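Local coordinates for D-2-hydroxyacid dehydrogensase protein (Ketogulonicigenium vulgare, PDB 4LSW) that probably acts as an NAD-dependent dehydrogenase that interconverts D-2-hydroxyacids and the corresponding 2-oxoacids, at residues Glu261-Phe266 with Gln279-Ser284; Ile171-Ser174 with Pro178-Tyr181. All coordinates share one frame; numbering follows the deposited sequence.

Contact 1: residues Glu261-Phe266 with Gln279-Ser284; sequences EGEPNF and QPHHAS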
loop_
_atom_site.group_PDB
_atom_site.type_symbol
_atom_site.label_atom_id
_atom_site.label_comp_id
_atom_site.label_asym_id
_atom_site.label_seq_id
_atom_site.Cartn_x
_atom_site.Cartn_y
_atom_site.Cartn_z
ATOM N N GLU A 261 -0.122 -10.304 6.517
ATOM C CA GLU A 261 1.218 -10.797 6.819
ATOM C C GLU A 261 1.500 -12.021 5.956
ATOM O O GLU A 261 0.659 -12.916 5.844
ATOM C CB GLU A 261 1.343 -11.165 8.303
ATOM C CG GLU A 261 1.386 -9.977 9.257
ATOM C CD GLU A 261 2.684 -9.188 9.209
ATOM O OE1 GLU A 261 3.642 -9.603 8.518
ATOM O OE2 GLU A 261 2.749 -8.135 9.873
ATOM N N GLY A 262 2.667 -12.037 5.319
ATOM C CA GLY A 262 3.068 -13.173 4.506
ATOM C C GLY A 262 2.311 -13.376 3.200
ATOM O O GLY A 262 2.400 -14.444 2.592
ATOM N N GLU A 263 1.568 -12.360 2.769
ATOM C CA GLU A 263 0.850 -12.415 1.499
ATOM C C GLU A 263 1.804 -12.753 0.358
ATOM O O GLU A 263 2.976 -12.373 0.389
ATOM C CB GLU A 263 0.147 -11.080 1.221
ATOM C CG GLU A 263 1.099 -9.916 1.047
ATOM C CD GLU A 263 0.387 -8.597 0.843
ATOM O OE1 GLU A 263 -0.764 -8.468 1.305
ATOM O OE2 GLU A 263 0.990 -7.699 0.225
ATOM N N PRO A 264 1.303 -13.461 -0.665
ATOM C CA PRO A 264 -0.076 -13.906 -0.905
ATOM C C PRO A 264 -0.473 -15.137 -0.089
ATOM O O PRO A 264 -1.618 -15.585 -0.178
ATOM C CB PRO A 264 -0.054 -14.268 -2.395
ATOM C CG PRO A 264 1.338 -14.780 -2.592
ATOM C CD PRO A 264 2.205 -13.877 -1.757
ATOM N N ASN A 265 0.466 -15.679 0.677
ATOM C CA ASN A 265 0.180 -16.818 1.531
ATOM C C ASN A 265 -0.360 -16.330 2.862
ATOM O O ASN A 265 0.300 -16.463 3.898
ATOM C CB ASN A 265 1.436 -17.665 1.745
ATOM C CG ASN A 265 1.990 -18.225 0.448
ATOM O OD1 ASN A 265 3.086 -17.861 0.024
ATOM N ND2 ASN A 265 1.234 -19.109 -0.189
ATOM N N PHE A 266 -1.556 -15.749 2.816
ATOM C CA PHE A 266 -2.174 -15.172 4.001
ATOM C C PHE A 266 -2.682 -16.265 4.944
ATOM O O PHE A 266 -2.898 -17.404 4.526
ATOM C CB PHE A 266 -3.277 -14.175 3.608
ATOM C CG PHE A 266 -4.480 -14.804 2.971
ATOM C CD1 PHE A 266 -5.540 -15.246 3.747
ATOM C CD2 PHE A 266 -4.569 -14.930 1.588
ATOM C CE1 PHE A 266 -6.650 -15.824 3.175
ATOM C CE2 PHE A 266 -5.679 -15.503 1.007
ATOM C CZ PHE A 266 -6.723 -15.947 1.795
ATOM N N GLN A 279 -9.265 -9.231 -0.161
ATOM C CA GLN A 279 -8.811 -8.687 -1.450
ATOM C C GLN A 279 -7.306 -8.905 -1.627
ATOM O O GLN A 279 -6.538 -8.789 -0.668
ATOM C CB GLN A 279 -9.148 -7.193 -1.563
ATOM C CG GLN A 279 -10.626 -6.870 -1.493
ATOM C CD GLN A 279 -11.369 -7.120 -2.802
ATOM O OE1 GLN A 279 -11.363 -6.278 -3.708
ATOM N NE2 GLN A 279 -12.020 -8.274 -2.904
ATOM N N PRO A 280 -6.870 -9.217 -2.863
ATOM C CA PRO A 280 -5.481 -9.638 -3.098
ATOM C C PRO A 280 -4.471 -8.495 -3.270
ATOM O O PRO A 280 -3.758 -8.431 -4.279
ATOM C CB PRO A 280 -5.595 -10.452 -4.390
ATOM C CG PRO A 280 -6.684 -9.745 -5.145
ATOM C CD PRO A 280 -7.697 -9.356 -4.073
ATOM N N HIS A 281 -4.378 -7.628 -2.263
ATOM C CA HIS A 281 -3.511 -6.454 -2.310
ATOM C C HIS A 281 -3.525 -5.733 -3.650
ATOM O O HIS A 281 -2.493 -5.574 -4.308
ATOM C CB HIS A 281 -2.085 -6.771 -1.851
ATOM C CG HIS A 281 -1.366 -5.585 -1.285
ATOM N ND1 HIS A 281 -0.237 -5.694 -0.499
ATOM C CD2 HIS A 281 -1.634 -4.259 -1.375
ATOM C CE1 HIS A 281 0.167 -4.487 -0.145
ATOM N NE2 HIS A 281 -0.662 -3.598 -0.663
ATOM N N HIS A 282 -4.712 -5.283 -4.035
ATOM C CA HIS A 282 -4.838 -4.574 -5.298
ATOM C C HIS A 282 -5.430 -3.176 -5.151
ATOM O O HIS A 282 -5.990 -2.645 -6.114
ATOM C CB HIS A 282 -5.616 -5.396 -6.344
ATOM C CG HIS A 282 -7.094 -5.479 -6.101
ATOM N ND1 HIS A 282 -8.020 -5.441 -7.126
ATOM C CD2 HIS A 282 -7.809 -5.628 -4.961
ATOM C CE1 HIS A 282 -9.236 -5.547 -6.626
ATOM N NE2 HIS A 282 -9.137 -5.673 -5.313
ATOM N N ALA A 283 -5.292 -2.562 -3.977
ATOM C CA ALA A 283 -5.749 -1.172 -3.827
ATOM C C ALA A 283 -5.176 -0.209 -4.874
ATOM O O ALA A 283 -5.872 0.704 -5.327
ATOM C CB ALA A 283 -5.468 -0.650 -2.419
ATOM N N SER A 284 -3.927 -0.412 -5.280
ATOM C CA SER A 284 -3.335 0.432 -6.317
ATOM C C SER A 284 -3.433 -0.219 -7.700
ATOM O O SER A 284 -2.865 0.287 -8.668
ATOM C CB SER A 284 -1.876 0.747 -5.997
ATOM O OG SER A 284 -1.075 -0.410 -6.120
#
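The carboxylate of Glu263 is held by two donors, one on each oxygen: OE2 takes a hydrogen bond from His281 ND1 and OE1 one from the backbone N of Phe260. This His-carboxylate pair joins the loops that follow the last two strands, 254-257 and 276-278, of a Rossmann-type parallel sheet. The bond from His281 ND1 to Glu263 OE2 measures 2.5 Å, so short that its exact length is doubtful; it is nearly straight, with an N-H...O angle of 172°. Glu263 OE2 arrives at the ring edge, close to the imidazole plane, and lies 3.3 Å from His281 CE1, while Glu263 OE1 stays farther back, 3.8 Å from His281 CB. The carboxylate plane is turned 62° from the ring, and the two side chains cross at about a right angle. Glu263 spans the gap because its chain is extended beyond CG (chi2 -177°). With OE1 tied to Phe260 N, rotation of the carboxylate is restrained as well. A histidine paired with a glutamate is a recognised feature of active sites in D-2-hydroxyacid dehydrogenases, and this pairing is consistent with that arrangement. A second tie between the loops is made by Asp258, whose carboxylate accepts from His282 N and Ala283 N. His282 NE2 donates to Gln279 OE1 at 2.8 Å, with OE1 in the ring plane but the donor raised above the amide's carbonyl plane.

Contact 2: residues Ile171-Ser174 with Pro178-Tyr181; sequences ISYS and PKSY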
loop_
_atom_site.group_PDB
_atom_site.type_symbol
_atom_site.label_atom_id
_atom_site.label_comp_id
_atom_site.label_asym_id
_atom_site.label_seq_id
_atom_site.Cartn_x
_atom_site.Cartn_y
_atom_site.Cartn_z
ATOM N N ILE A 171 -17.178 11.958 10.648
ATOM C CA ILE A 171 -15.796 11.552 10.444
ATOM C C ILE A 171 -14.871 12.063 11.536
ATOM O O ILE A 171 -14.849 13.255 11.846
ATOM C CB ILE A 171 -15.300 12.049 9.086
ATOM C CG1 ILE A 171 -16.185 11.447 7.999
ATOM C CG2 ILE A 171 -13.837 11.665 8.873
ATOM C CD1 ILE A 171 -16.141 12.200 6.691
ATOM N N SER A 172 -14.116 11.135 12.113
ATOM C CA SER A 172 -13.032 11.477 13.023
ATOM C C SER A 172 -11.751 10.814 12.541
ATOM O O SER A 172 -11.771 9.923 11.698
ATOM C CB SER A 172 -13.364 11.004 14.431
ATOM O OG SER A 172 -13.815 9.660 14.398
ATOM N N TYR A 173 -10.625 11.244 13.089
ATOM C CA TYR A 173 -9.352 10.676 12.679
ATOM C C TYR A 173 -8.346 10.777 13.802
ATOM O O TYR A 173 -8.500 11.596 14.715
ATOM C CB TYR A 173 -8.806 11.393 11.438
ATOM C CG TYR A 173 -8.317 12.807 11.682
ATOM C CD1 TYR A 173 -9.200 13.876 11.742
ATOM C CD2 TYR A 173 -6.960 13.073 11.836
ATOM C CE1 TYR A 173 -8.744 15.186 11.960
ATOM C CE2 TYR A 173 -6.495 14.366 12.047
ATOM C CZ TYR A 173 -7.390 15.417 12.101
ATOM O OH TYR A 173 -6.901 16.701 12.314
ATOM N N SER A 174 -7.327 9.926 13.733
ATOM C CA SER A 174 -6.208 10.001 14.663
ATOM C C SER A 174 -4.903 10.022 13.887
ATOM O O SER A 174 -4.786 9.397 12.843
ATOM C CB SER A 174 -6.228 8.819 15.619
ATOM O OG SER A 174 -5.215 8.957 16.614
ATOM N N PRO A 178 -2.976 17.062 14.849
ATOM C CA PRO A 178 -4.074 17.483 13.974
ATOM C C PRO A 178 -3.525 18.005 12.658
ATOM O O PRO A 178 -2.405 18.533 12.599
ATOM C CB PRO A 178 -4.736 18.630 14.744
ATOM C CG PRO A 178 -4.273 18.481 16.175
ATOM C CD PRO A 178 -2.927 17.836 16.106
ATOM N N LYS A 179 -4.320 17.855 11.605
ATOM C CA LYS A 179 -3.917 18.275 10.274
ATOM C C LYS A 179 -4.653 19.545 9.858
ATOM O O LYS A 179 -5.861 19.679 10.094
ATOM C CB LYS A 179 -4.209 17.152 9.276
ATOM C CG LYS A 179 -3.478 15.855 9.583
ATOM C CD LYS A 179 -1.960 16.031 9.468
ATOM C CE LYS A 179 -1.216 14.738 9.768
ATOM N NZ LYS A 179 0.287 14.906 9.673
ATOM N N SER A 180 -3.935 20.464 9.219
ATOM C CA SER A 180 -4.524 21.748 8.851
ATOM C C SER A 180 -5.628 21.579 7.822
ATOM O O SER A 180 -6.536 22.412 7.717
ATOM C CB SER A 180 -3.456 22.704 8.315
ATOM O OG SER A 180 -2.837 22.180 7.153
ATOM N N TYR A 181 -5.542 20.486 7.076
ATOM C CA TYR A 181 -6.481 20.215 6.005
ATOM C C TYR A 181 -7.680 19.393 6.454
ATOM O O TYR A 181 -8.443 18.913 5.616
ATOM C CB TYR A 181 -5.759 19.536 4.842
ATOM C CG TYR A 181 -4.860 18.358 5.209
ATOM C CD1 TYR A 181 -5.390 17.094 5.460
ATOM C CD2 TYR A 181 -3.477 18.501 5.249
ATOM C CE1 TYR A 181 -4.563 16.015 5.753
ATOM C CE2 TYR A 181 -2.642 17.431 5.547
ATOM C CZ TYR A 181 -3.187 16.189 5.798
ATOM O OH TYR A 181 -2.361 15.124 6.080
#
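Tyr173 presents its hydroxyl, rather than a ring face, to the Pro178-Lys179 junction. The backbone N of Lys179 donates to Tyr173 OH at 2.9 Å, and the N-H...O angle of 170° shows an almost straight bond. Both Lys179 N and Pro178 CA lie near the plane of the phenol ring, so the loop backbone meets the ring at its edge. Two carbons of Pro178 lie close to the same oxygen, CA at 3.4 Å and CB at 3.8 Å from Tyr173 OH. The phenol reaches this point from the strand with its CG lodged between backbone N and carbonyl carbon (chi1 71°).

Lys179 runs obliquely across Tyr173. Its CA-CB bond heads for the strand, but the chain bends at chi2 (-64°) and then continues straight, which leads the ammonium end away. Contact is therefore confined to the base of the side chain, where Lys179 CG comes within 4.2 Å of Tyr173 CE2. On another flank, Lys179 CB sits 3.7 Å above one face of the Tyr181 ring, offset toward the rim, so the start of the lysine packs against both tyrosines. Tyr181 in turn bonds through OH to Leu153 O and meets Phe158 edge-to-face.

The arrangement closes the loop back on the end of the second strand of a Rossmann beta-alpha-beta unit. Strand 170-174 lies between strands 147-151 and 186-188, and Tyr173 pairs by its backbone with Thr186 and Val188. Pro178 touches Phe187 of strand 186-188, while Tyr173 and Tyr181 both reach Leu153, in the probable glycine-rich cofactor turn between strand 147-151 and helix 155-165.

Overall arrangement
Contact 1 joins two loops, contact 2 a strand and the loop after it, all on the same seven-stranded parallel beta-sheet of the NAD binding domain, but on different sides of its middle strand, 200-203. Contact 2 belongs to strand 170-174, next to the outermost strand 186-188; contact 1 follows strand 254-257 and the other outermost strand, 276-278. Their centres are about 28 Å apart and their nearest atoms about 18 Å, so they do not touch. Contact 1 is the more central: its centre lies about 10 Å from the centre of the chain, that of contact 2 about 20 Å. By family resemblance, contact 1 probably lies at the substrate end of the active site and contact 2 beside the cofactor-binding turn.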